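Local coordinates for genome polyprotein (Chicken sicinivirus JSY, PDB 6QWT), which carries in this chain the 3Dpol RNA-dependent RNA polymerase, the part of the polyprotein that copies viral RNA, at residues A[214-219]-A[380-385]; A[235-240]-A[305-310]; A[402-407]-A[425-430]. All coordinates share one frame; numbering follows the deposited sequence.

Contact 1 of 3, residues A[214-219]-A[380-385]; sequences YHWTPF and TFLKRH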
loop_
_atom_site.group_PDB
_atom_site.type_symbol
_atom_site.label_atom_id
_atom_site.label_comp_id
_atom_site.label_asym_id
_atom_site.label_seq_id
_atom_site.Cartn_x
_atom_site.Cartn_y
_atom_site.Cartn_z
ATOM N N TYR A 214 -8.052 -15.671 2.876
ATOM C CA TYR A 214 -9.214 -15.706 3.756
ATOM C C TYR A 214 -10.277 -14.687 3.357
ATOM O O TYR A 214 -11.465 -15.018 3.297
ATOM C CB TYR A 214 -8.784 -15.468 5.209
ATOM C CG TYR A 214 -9.946 -15.423 6.180
ATOM C CD1 TYR A 214 -10.533 -14.215 6.539
ATOM C CD2 TYR A 214 -10.462 -16.590 6.729
ATOM C CE1 TYR A 214 -11.597 -14.170 7.417
ATOM C CE2 TYR A 214 -11.529 -16.554 7.611
ATOM C CZ TYR A 214 -12.093 -15.340 7.950
ATOM O OH TYR A 214 -13.153 -15.289 8.826
ATOM N N HIS A 215 -9.870 -13.449 3.085
ATOM C CA HIS A 215 -10.829 -12.360 2.971
ATOM C C HIS A 215 -11.461 -12.246 1.593
ATOM O O HIS A 215 -12.445 -11.513 1.447
ATOM C CB HIS A 215 -10.160 -11.038 3.354
ATOM C CG HIS A 215 -9.958 -10.886 4.828
ATOM N ND1 HIS A 215 -8.726 -11.026 5.430
ATOM C CD2 HIS A 215 -10.839 -10.639 5.826
ATOM C CE1 HIS A 215 -8.854 -10.858 6.734
ATOM N NE2 HIS A 215 -10.126 -10.623 7.001
ATOM N N TRP A 216 -10.947 -12.956 0.590
ATOM C CA TRP A 216 -11.581 -12.905 -0.722
ATOM C C TRP A 216 -13.014 -13.421 -0.687
ATOM O O TRP A 216 -13.823 -13.015 -1.526
ATOM C CB TRP A 216 -10.747 -13.689 -1.738
ATOM C CG TRP A 216 -10.200 -12.833 -2.845
ATOM C CD1 TRP A 216 -10.353 -13.036 -4.184
ATOM C CD2 TRP A 216 -9.417 -11.634 -2.708
ATOM N NE1 TRP A 216 -9.716 -12.044 -4.890
ATOM C CE2 TRP A 216 -9.135 -11.171 -4.008
ATOM C CE3 TRP A 216 -8.930 -10.911 -1.613
ATOM C CZ2 TRP A 216 -8.387 -10.017 -4.245
ATOM C CZ3 TRP A 216 -8.187 -9.765 -1.849
ATOM C CH2 TRP A 216 -7.924 -9.330 -3.156
ATOM N N THR A 217 -13.358 -14.286 0.284
ATOM C CA THR A 217 -14.740 -14.759 0.382
ATOM C C THR A 217 -15.672 -13.672 0.910
ATOM O O THR A 217 -16.670 -13.357 0.237
ATOM C CB THR A 217 -14.799 -16.047 1.211
ATOM O OG1 THR A 217 -14.147 -17.112 0.506
ATOM C CG2 THR A 217 -16.247 -16.445 1.495
ATOM N N PRO A 218 -15.427 -13.057 2.077
ATOM C CA PRO A 218 -16.328 -11.971 2.502
ATOM C C PRO A 218 -16.250 -10.737 1.612
ATOM O O PRO A 218 -17.261 -10.040 1.465
ATOM C CB PRO A 218 -15.874 -11.672 3.940
ATOM C CG PRO A 218 -14.469 -12.128 3.992
ATOM C CD PRO A 218 -14.409 -13.339 3.110
ATOM N N PHE A 219 -15.088 -10.441 1.019
ATOM C CA PHE A 219 -15.011 -9.360 0.036
ATOM C C PHE A 219 -15.975 -9.613 -1.119
ATOM O O PHE A 219 -16.725 -8.720 -1.531
ATOM C CB PHE A 219 -13.580 -9.223 -0.500
ATOM C CG PHE A 219 -12.603 -8.616 0.475
ATOM C CD1 PHE A 219 -11.270 -8.455 0.122
ATOM C CD2 PHE A 219 -13.009 -8.210 1.738
ATOM C CE1 PHE A 219 -10.361 -7.897 1.009
ATOM C CE2 PHE A 219 -12.102 -7.654 2.630
ATOM C CZ PHE A 219 -10.777 -7.497 2.265
ATOM N N THR A 380 -10.637 -7.126 -11.058
ATOM C CA THR A 380 -9.392 -7.504 -10.401
ATOM C C THR A 380 -9.114 -6.540 -9.256
ATOM O O THR A 380 -9.341 -5.332 -9.379
ATOM C CB THR A 380 -8.200 -7.507 -11.370
ATOM O OG1 THR A 380 -7.901 -6.164 -11.772
ATOM C CG2 THR A 380 -8.504 -8.352 -12.598
ATOM N N PHE A 381 -8.626 -7.085 -8.144
ATOM C CA PHE A 381 -8.300 -6.307 -6.954
ATOM C C PHE A 381 -6.988 -6.840 -6.407
ATOM O O PHE A 381 -6.891 -8.031 -6.095
ATOM C CB PHE A 381 -9.413 -6.406 -5.903
ATOM C CG PHE A 381 -9.227 -5.489 -4.727
ATOM C CD1 PHE A 381 -8.982 -4.137 -4.917
ATOM C CD2 PHE A 381 -9.301 -5.976 -3.431
ATOM C CE1 PHE A 381 -8.812 -3.288 -3.836
ATOM C CE2 PHE A 381 -9.133 -5.134 -2.347
ATOM C CZ PHE A 381 -8.888 -3.787 -2.549
ATOM N N LEU A 382 -5.986 -5.968 -6.298
ATOM C CA LEU A 382 -4.628 -6.376 -5.937
ATOM C C LEU A 382 -4.127 -7.465 -6.885
ATOM O O LEU A 382 -3.583 -8.492 -6.470
ATOM C CB LEU A 382 -4.557 -6.836 -4.479
ATOM C CG LEU A 382 -5.025 -5.835 -3.418
ATOM C CD1 LEU A 382 -5.131 -6.506 -2.053
ATOM C CD2 LEU A 382 -4.090 -4.634 -3.361
ATOM N N LYS A 383 -4.345 -7.234 -8.182
ATOM C CA LYS A 383 -3.920 -8.123 -9.262
ATOM C C LYS A 383 -4.601 -9.492 -9.214
ATOM O O LYS A 383 -4.117 -10.445 -9.836
ATOM C CB LYS A 383 -2.396 -8.298 -9.271
ATOM C CG LYS A 383 -1.616 -7.018 -9.568
ATOM C CD LYS A 383 -0.115 -7.289 -9.624
ATOM C CE LYS A 383 0.500 -6.783 -10.925
ATOM N NZ LYS A 383 1.706 -7.573 -11.326
ATOM N N ARG A 384 -5.729 -9.622 -8.514
ATOM C CA ARG A 384 -6.377 -10.915 -8.332
ATOM C C ARG A 384 -7.834 -10.867 -8.772
ATOM O O ARG A 384 -8.556 -9.915 -8.461
ATOM C CB ARG A 384 -6.316 -11.369 -6.867
ATOM C CG ARG A 384 -4.910 -11.553 -6.314
ATOM C CD ARG A 384 -4.904 -11.330 -4.807
ATOM N NE ARG A 384 -3.749 -11.930 -4.144
ATOM C CZ ARG A 384 -2.615 -11.283 -3.886
ATOM N NH1 ARG A 384 -2.477 -10.013 -4.245
ATOM N NH2 ARG A 384 -1.619 -11.905 -3.270
ATOM N N HIS A 385 -8.263 -11.908 -9.484
ATOM C CA HIS A 385 -9.675 -12.115 -9.769
ATOM C C HIS A 385 -10.367 -12.761 -8.568
ATOM O O HIS A 385 -9.732 -13.163 -7.589
ATOM C CB HIS A 385 -9.855 -12.997 -11.006
ATOM C CG HIS A 385 -9.730 -12.261 -12.304
ATOM N ND1 HIS A 385 -8.551 -12.203 -13.016
ATOM C CD2 HIS A 385 -10.639 -11.563 -13.025
ATOM C CE1 HIS A 385 -8.737 -11.496 -14.116
ATOM N NE2 HIS A 385 -9.996 -11.095 -14.145
#
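Motif E of the polymerase, the primer-grip turn between palm and thumb, is met here by Trp216, which reaches out from helix 212-222 to Phe381, Leu382, Arg384 and His385. The case illustrates how one large side chain can fit a tight turn. A type I' turn runs from Phe381 to Arg384, closed by paired backbone bonds between these two residues, and the edge of the indole faces it. At the pyrrole end Trp216 NE1 donates to the carbonyl O of His385 at 2.9 Å; the oxygen is close to the indole plane, but the N-H...O angle is a bent 140° and the nitrogen stands above the plane of the carbonyl. Further along the same rim, Trp216 CZ2 lies 3.1 Å from Phe381 O, near the ring plane, so that two main-chain oxygens border the indole edge.

The side chains complete the fit. Trp216 CH2 touches Phe381 CD2 at 3.6 Å; the two six-membered rings are nearly parallel, with planes at 23°, but displaced, their centroids 5.9 Å apart, so that little of one ring lies over the other. Leu382 CD1 comes to the indole edge 4.1 Å from Trp216 CH2, while the aliphatic part of Arg384 runs across the indole at about a right angle, with Arg384 CB 3.6 Å from Trp216 CZ2. The guanidinium turns back onto its own turn, Arg384 NH1 donating to Leu382 O at 2.9 Å. Beyond the two segments, Phe386 stacks on Trp216, and Phe381 also touches Leu330 and Leu337 of the palm sheet. The sequence Phe-Leu-Lys-Arg in such a tight turn is characteristic of the motif E primer grip of picornaviral polymerases.

Contact 2 of 3, residues A[235-240]-A[305-310]; sequences SNFDST and SMVNNI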
loop_
_atom_site.group_PDB
_atom_site.type_symbol
_atom_site.label_atom_id
_atom_site.label_comp_id
_atom_site.label_asym_id
_atom_site.label_seq_id
_atom_site.Cartn_x
_atom_site.Cartn_y
_atom_site.Cartn_z
ATOM N N SER A 235 -3.073 6.833 -11.180
ATOM C CA SER A 235 -1.694 7.088 -11.569
ATOM C C SER A 235 -1.163 8.235 -10.724
ATOM O O SER A 235 -1.793 9.297 -10.646
ATOM C CB SER A 235 -1.589 7.416 -13.059
ATOM O OG SER A 235 -2.710 8.159 -13.504
ATOM N N ASN A 236 -0.022 8.010 -10.070
ATOM C CA ASN A 236 0.620 9.020 -9.220
ATOM C C ASN A 236 -0.293 9.447 -8.070
ATOM O O ASN A 236 -0.387 10.629 -7.733
ATOM C CB ASN A 236 1.066 10.233 -10.042
ATOM C CG ASN A 236 1.556 9.849 -11.424
ATOM O OD1 ASN A 236 2.621 9.248 -11.575
ATOM N ND2 ASN A 236 0.779 10.196 -12.444
ATOM N N PHE A 237 -0.967 8.467 -7.460
ATOM C CA PHE A 237 -1.838 8.742 -6.320
ATOM C C PHE A 237 -1.074 9.406 -5.181
ATOM O O PHE A 237 -1.579 10.337 -4.543
ATOM C CB PHE A 237 -2.482 7.438 -5.846
ATOM C CG PHE A 237 -3.586 7.623 -4.840
ATOM C CD1 PHE A 237 -4.654 8.467 -5.107
ATOM C CD2 PHE A 237 -3.562 6.938 -3.636
ATOM C CE1 PHE A 237 -5.675 8.632 -4.183
ATOM C CE2 PHE A 237 -4.578 7.096 -2.709
ATOM C CZ PHE A 237 -5.637 7.945 -2.982
ATOM N N ASP A 238 0.153 8.949 -4.917
ATOM C CA ASP A 238 0.937 9.461 -3.799
ATOM C C ASP A 238 1.399 10.898 -4.002
ATOM O O ASP A 238 1.858 11.522 -3.039
ATOM C CB ASP A 238 2.145 8.554 -3.554
ATOM C CG ASP A 238 1.745 7.111 -3.315
ATOM O OD1 ASP A 238 0.912 6.867 -2.415
ATOM O OD2 ASP A 238 2.256 6.224 -4.030
ATOM N N SER A 239 1.292 11.434 -5.216
ATOM C CA SER A 239 1.623 12.829 -5.475
ATOM C C SER A 239 0.395 13.715 -5.638
ATOM O O SER A 239 0.461 14.908 -5.323
ATOM C CB SER A 239 2.493 12.946 -6.733
ATOM O OG SER A 239 3.781 12.399 -6.515
ATOM N N THR A 240 -0.723 13.161 -6.100
ATOM C CA THR A 240 -1.884 13.959 -6.467
ATOM C C THR A 240 -2.872 14.169 -5.324
ATOM O O THR A 240 -3.816 14.952 -5.485
ATOM C CB THR A 240 -2.611 13.308 -7.647
ATOM O OG1 THR A 240 -2.866 11.931 -7.347
ATOM C CG2 THR A 240 -1.761 13.398 -8.905
ATOM N N SER A 305 -6.386 4.829 2.461
ATOM C CA SER A 305 -7.704 4.235 2.245
ATOM C C SER A 305 -8.805 5.238 2.543
ATOM O O SER A 305 -9.743 5.406 1.755
ATOM C CB SER A 305 -7.881 2.995 3.121
ATOM O OG SER A 305 -7.062 1.931 2.684
ATOM N N MET A 306 -8.711 5.908 3.692
ATOM C CA MET A 306 -9.703 6.916 4.038
ATOM C C MET A 306 -9.715 8.041 3.013
ATOM O O MET A 306 -10.785 8.461 2.564
ATOM C CB MET A 306 -9.439 7.442 5.449
ATOM C CG MET A 306 -9.404 6.327 6.485
ATOM S SD MET A 306 -9.095 6.863 8.180
ATOM C CE MET A 306 -10.383 8.051 8.401
ATOM N N VAL A 307 -8.533 8.512 2.599
ATOM C CA VAL A 307 -8.450 9.533 1.554
ATOM C C VAL A 307 -9.160 9.060 0.291
ATOM O O VAL A 307 -9.944 9.795 -0.321
ATOM C CB VAL A 307 -6.981 9.890 1.264
ATOM C CG1 VAL A 307 -6.869 10.666 -0.048
ATOM C CG2 VAL A 307 -6.384 10.679 2.411
ATOM N N ASN A 308 -8.886 7.824 -0.119
ATOM C CA ASN A 308 -9.506 7.289 -1.325
ATOM C C ASN A 308 -11.022 7.213 -1.184
ATOM O O ASN A 308 -11.757 7.589 -2.104
ATOM C CB ASN A 308 -8.914 5.915 -1.625
ATOM C CG ASN A 308 -8.915 5.591 -3.094
ATOM O OD1 ASN A 308 -9.677 6.168 -3.868
ATOM N ND2 ASN A 308 -8.026 4.691 -3.498
ATOM N N ASN A 309 -11.509 6.725 -0.038
ATOM C CA ASN A 309 -12.950 6.659 0.191
ATOM C C ASN A 309 -13.578 8.044 0.093
ATOM O O ASN A 309 -14.590 8.233 -0.593
ATOM C CB ASN A 309 -13.241 6.037 1.558
ATOM C CG ASN A 309 -13.388 4.523 1.502
ATOM O OD1 ASN A 309 -14.494 3.985 1.612
ATOM N ND2 ASN A 309 -12.266 3.827 1.345
ATOM N N ILE A 310 -12.976 9.032 0.769
ATOM C CA ILE A 310 -13.515 10.391 0.769
ATOM C C ILE A 310 -13.545 10.954 -0.647
ATOM O O ILE A 310 -14.540 11.551 -1.079
ATOM C CB ILE A 310 -12.690 11.295 1.707
ATOM C CG1 ILE A 310 -12.627 10.705 3.118
ATOM C CG2 ILE A 310 -13.247 12.708 1.719
ATOM C CD1 ILE A 310 -13.720 11.132 4.019
#
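The carbonyl oxygen of Asn236 is gripped by three donors: Thr240 OG1 at 2.8 Å, Thr240 N at 3.0 Å and Ser239 N. Together they close the short helix 237-240 of motif A, and the hydroxyl contributes from above the carbonyl plane. The first residue of that helix, Phe237, carries the contact with helix 298-316, the helix of motif B, and so exemplifies a ring packed against a valine methyl and the carbon frame of an amide.

A first torsion of -170° swings the ring to the far side from its backbone N, away from its own helix, and presents CZ to the second one. Phe237 CZ lies 4.0 Å from Asn308 CG, with Asn308 CB and ND2 scarcely farther, and 4.2 Å from Val307 CG1. Both partners come in obliquely, the Asn308 amide being turned 35° from the plane of the phenyl ring. The polar ends of that amide are engaged elsewhere: Asn308 ND2 donates to the carbonyl O of Gly333, in the Tyr-Gly-Asp-Asp loop of motif C, and OD1 makes a weak bond with Tyr234 OH. Tyr234 also meets the Phe237 ring, their planes at about 45°. A turn earlier in this helix, Ser305 O accepts from both Asn309 N and, at 3.0 Å, Asn309 ND2.

All three touching residues are buried. The chemistry implies that the two segments meet by packing alone, while the amide on which the ring rests is held firmly by Gly333 of motif C and, weakly, by Tyr234 of motif A.

Contact 3 of 3, residues A[402-407]-A[425-430]; sequences PETYQQ and CYLAHH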
loop_
_atom_site.group_PDB
_atom_site.type_symbol
_atom_site.label_atom_id
_atom_site.label_comp_id
_atom_site.label_asym_id
_atom_site.label_seq_id
_atom_site.Cartn_x
_atom_site.Cartn_y
_atom_site.Cartn_z
ATOM N N PRO A 402 -1.291 -14.617 -13.911
ATOM C CA PRO A 402 -0.150 -15.538 -14.056
ATOM C C PRO A 402 1.173 -14.832 -14.292
ATOM O O PRO A 402 2.226 -15.379 -13.939
ATOM C CB PRO A 402 -0.557 -16.408 -15.255
ATOM C CG PRO A 402 -2.051 -16.340 -15.282
ATOM C CD PRO A 402 -2.396 -14.947 -14.827
ATOM N N GLU A 403 1.144 -13.625 -14.867
ATOM C CA GLU A 403 2.372 -12.876 -15.102
ATOM C C GLU A 403 3.113 -12.597 -13.802
ATOM O O GLU A 403 4.341 -12.472 -13.805
ATOM C CB GLU A 403 2.059 -11.568 -15.832
ATOM C CG GLU A 403 3.290 -10.865 -16.385
ATOM C CD GLU A 403 2.970 -9.517 -17.009
ATOM O OE1 GLU A 403 3.431 -9.261 -18.145
ATOM O OE2 GLU A 403 2.256 -8.714 -16.368
ATOM N N THR A 404 2.386 -12.495 -12.687
ATOM C CA THR A 404 3.022 -12.243 -11.397
ATOM C C THR A 404 4.053 -13.321 -11.072
ATOM O O THR A 404 5.241 -13.028 -10.901
ATOM C CB THR A 404 1.960 -12.158 -10.297
ATOM O OG1 THR A 404 1.115 -11.022 -10.531
ATOM C CG2 THR A 404 2.617 -12.023 -8.936
ATOM N N TYR A 405 3.619 -14.579 -10.983
ATOM C CA TYR A 405 4.531 -15.643 -10.576
ATOM C C TYR A 405 5.330 -16.235 -11.731
ATOM O O TYR A 405 6.354 -16.883 -11.485
ATOM C CB TYR A 405 3.773 -16.764 -9.846
ATOM C CG TYR A 405 2.523 -17.270 -10.529
ATOM C CD1 TYR A 405 1.275 -16.746 -10.211
ATOM C CD2 TYR A 405 2.583 -18.295 -11.466
ATOM C CE1 TYR A 405 0.120 -17.215 -10.821
ATOM C CE2 TYR A 405 1.432 -18.772 -12.084
ATOM C CZ TYR A 405 0.205 -18.227 -11.757
ATOM O OH TYR A 405 -0.940 -18.691 -12.364
ATOM N N GLN A 406 4.898 -16.032 -12.979
ATOM C CA GLN A 406 5.716 -16.457 -14.111
ATOM C C GLN A 406 6.957 -15.582 -14.252
ATOM O O GLN A 406 8.044 -16.080 -14.568
ATOM C CB GLN A 406 4.893 -16.434 -15.398
ATOM C CG GLN A 406 3.899 -17.584 -15.511
ATOM C CD GLN A 406 2.933 -17.411 -16.668
ATOM O OE1 GLN A 406 2.824 -16.330 -17.247
ATOM N NE2 GLN A 406 2.223 -18.479 -17.012
ATOM N N GLN A 407 6.818 -14.277 -14.015
ATOM C CA GLN A 407 7.956 -13.375 -14.154
ATOM C C GLN A 407 8.819 -13.354 -12.896
ATOM O O GLN A 407 10.051 -13.334 -12.992
ATOM C CB GLN A 407 7.472 -11.963 -14.488
ATOM C CG GLN A 407 6.748 -11.844 -15.819
ATOM C CD GLN A 407 7.613 -12.234 -17.004
ATOM O OE1 GLN A 407 8.711 -11.706 -17.191
ATOM N NE2 GLN A 407 7.120 -13.164 -17.813
ATOM N N CYS A 425 4.382 -20.578 -4.856
ATOM C CA CYS A 425 3.394 -21.652 -4.828
ATOM C C CYS A 425 2.118 -21.203 -4.129
ATOM O O CYS A 425 1.015 -21.600 -4.519
ATOM C CB CYS A 425 3.980 -22.880 -4.137
ATOM S SG CYS A 425 5.269 -23.701 -5.089
ATOM N N TYR A 426 2.249 -20.369 -3.092
ATOM C CA TYR A 426 1.080 -19.872 -2.377
ATOM C C TYR A 426 0.192 -19.005 -3.257
ATOM O O TYR A 426 -1.000 -18.858 -2.962
ATOM C CB TYR A 426 1.511 -19.078 -1.144
ATOM C CG TYR A 426 2.246 -19.897 -0.111
ATOM C CD1 TYR A 426 3.543 -19.574 0.265
ATOM C CD2 TYR A 426 1.641 -20.995 0.493
ATOM C CE1 TYR A 426 4.221 -20.321 1.212
ATOM C CE2 TYR A 426 2.313 -21.750 1.443
ATOM C CZ TYR A 426 3.603 -21.407 1.798
ATOM O OH TYR A 426 4.282 -22.146 2.740
ATOM N N LEU A 427 0.745 -18.426 -4.322
ATOM C CA LEU A 427 -0.026 -17.594 -5.235
ATOM C C LEU A 427 -0.575 -18.383 -6.415
ATOM O O LEU A 427 -1.709 -18.148 -6.843
ATOM C CB LEU A 427 0.837 -16.435 -5.748
ATOM C CG LEU A 427 1.474 -15.525 -4.691
ATOM C CD1 LEU A 427 2.358 -14.477 -5.348
ATOM C CD2 LEU A 427 0.400 -14.866 -3.845
ATOM N N ALA A 428 0.209 -19.329 -6.937
ATOM C CA ALA A 428 -0.072 -19.968 -8.217
ATOM C C ALA A 428 -1.090 -21.101 -8.140
ATOM O O ALA A 428 -1.791 -21.348 -9.126
ATOM C CB ALA A 428 1.229 -20.503 -8.824
ATOM N N HIS A 429 -1.196 -21.800 -7.007
ATOM C CA HIS A 429 -2.074 -22.967 -6.950
ATOM C C HIS A 429 -3.544 -22.605 -7.114
ATOM O O HIS A 429 -4.340 -23.469 -7.501
ATOM C CB HIS A 429 -1.870 -23.728 -5.638
ATOM C CG HIS A 429 -2.597 -23.130 -4.473
ATOM N ND1 HIS A 429 -3.903 -23.454 -4.165
ATOM C CD2 HIS A 429 -2.202 -22.228 -3.545
ATOM C CE1 HIS A 429 -4.280 -22.775 -3.095
ATOM N NE2 HIS A 429 -3.267 -22.024 -2.701
ATOM N N HIS A 430 -3.923 -21.353 -6.832
ATOM C CA HIS A 430 -5.313 -20.924 -6.963
ATOM C C HIS A 430 -5.810 -20.944 -8.404
ATOM O O HIS A 430 -7.024 -20.861 -8.620
ATOM C CB HIS A 430 -5.487 -19.518 -6.385
ATOM C CG HIS A 430 -5.473 -19.473 -4.888
ATOM N ND1 HIS A 430 -6.406 -20.131 -4.117
ATOM C CD2 HIS A 430 -4.640 -18.850 -4.023
ATOM C CE1 HIS A 430 -6.151 -19.914 -2.839
ATOM N NE2 HIS A 430 -5.082 -19.140 -2.753
#
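Tyr405 is laid flat on Ala428, and its course from CB outward gives nearly the whole contact. The first torsion sets CG between the backbone N and the carbonyl carbon (chi1 49°), which folds the ring back over its own helix 402-408 while turning its other face to helix 417-428. From CB the chain leads to CG, 3.9 Å from Ala428 CB. One side of the ring then passes CD2 and CE2, the latter 3.7 Å from the same methyl. On the other side, Tyr405 CD1 comes within 4.5 Å of Leu427 CB, and CE1 is 3.8 Å from Ala428 CA. CZ lies as far from Ala428 CB as CG does. Tyr405 OH runs on past the methyl; its nearest atom in that segment is Ala428 O at 4.3 Å, too long for a hydrogen bond.

Every ring carbon thus meets one small residue. Ala428 CB stands 3.6 Å from the ring centroid and only 8° off the normal, a well-centred CH-pi contact. The opposite face lies over the carbonyl oxygen of Pro402, from the same helix, so the ring is sandwiched between a methyl and a main-chain oxygen. Trp439 of helix 433-449 meets Tyr405 edge-to-face and also touches Ala428, packing against both from a third helix.

Thr404 extends the interface more loosely through CG2 and Leu427 CD1, while its hydroxyl OG1 is hydrogen-bonded to Ser401 OG. With only a methyl between ring and backbone, Tyr405 CA and Ala428 CA are 6.7 Å apart, a close helix packing within the helical thumb of the polymerase.

One buried and two partly buried contacts appear along this polymerase chain. The centre of contact 2 lies about 11 Å from that of the chain, those of contacts 1 and 3 about 15 and 20 Å. All three are built round one aromatic side chain, but only in contact 1 does it also donate a hydrogen bond across. Contacts 1 and 3 share strand 396-400, Trp216 and Arg384 packing on Pro398, Tyr405 and Leu427 on Ile400; they also adjoin, Arg384 NH2 lying 3.6 Å from Leu427 CD2 and linking motif E to the thumb helices. Contact 2 joins motifs A and B in the palm and, although nested within the loop closed by contact 1, touches neither.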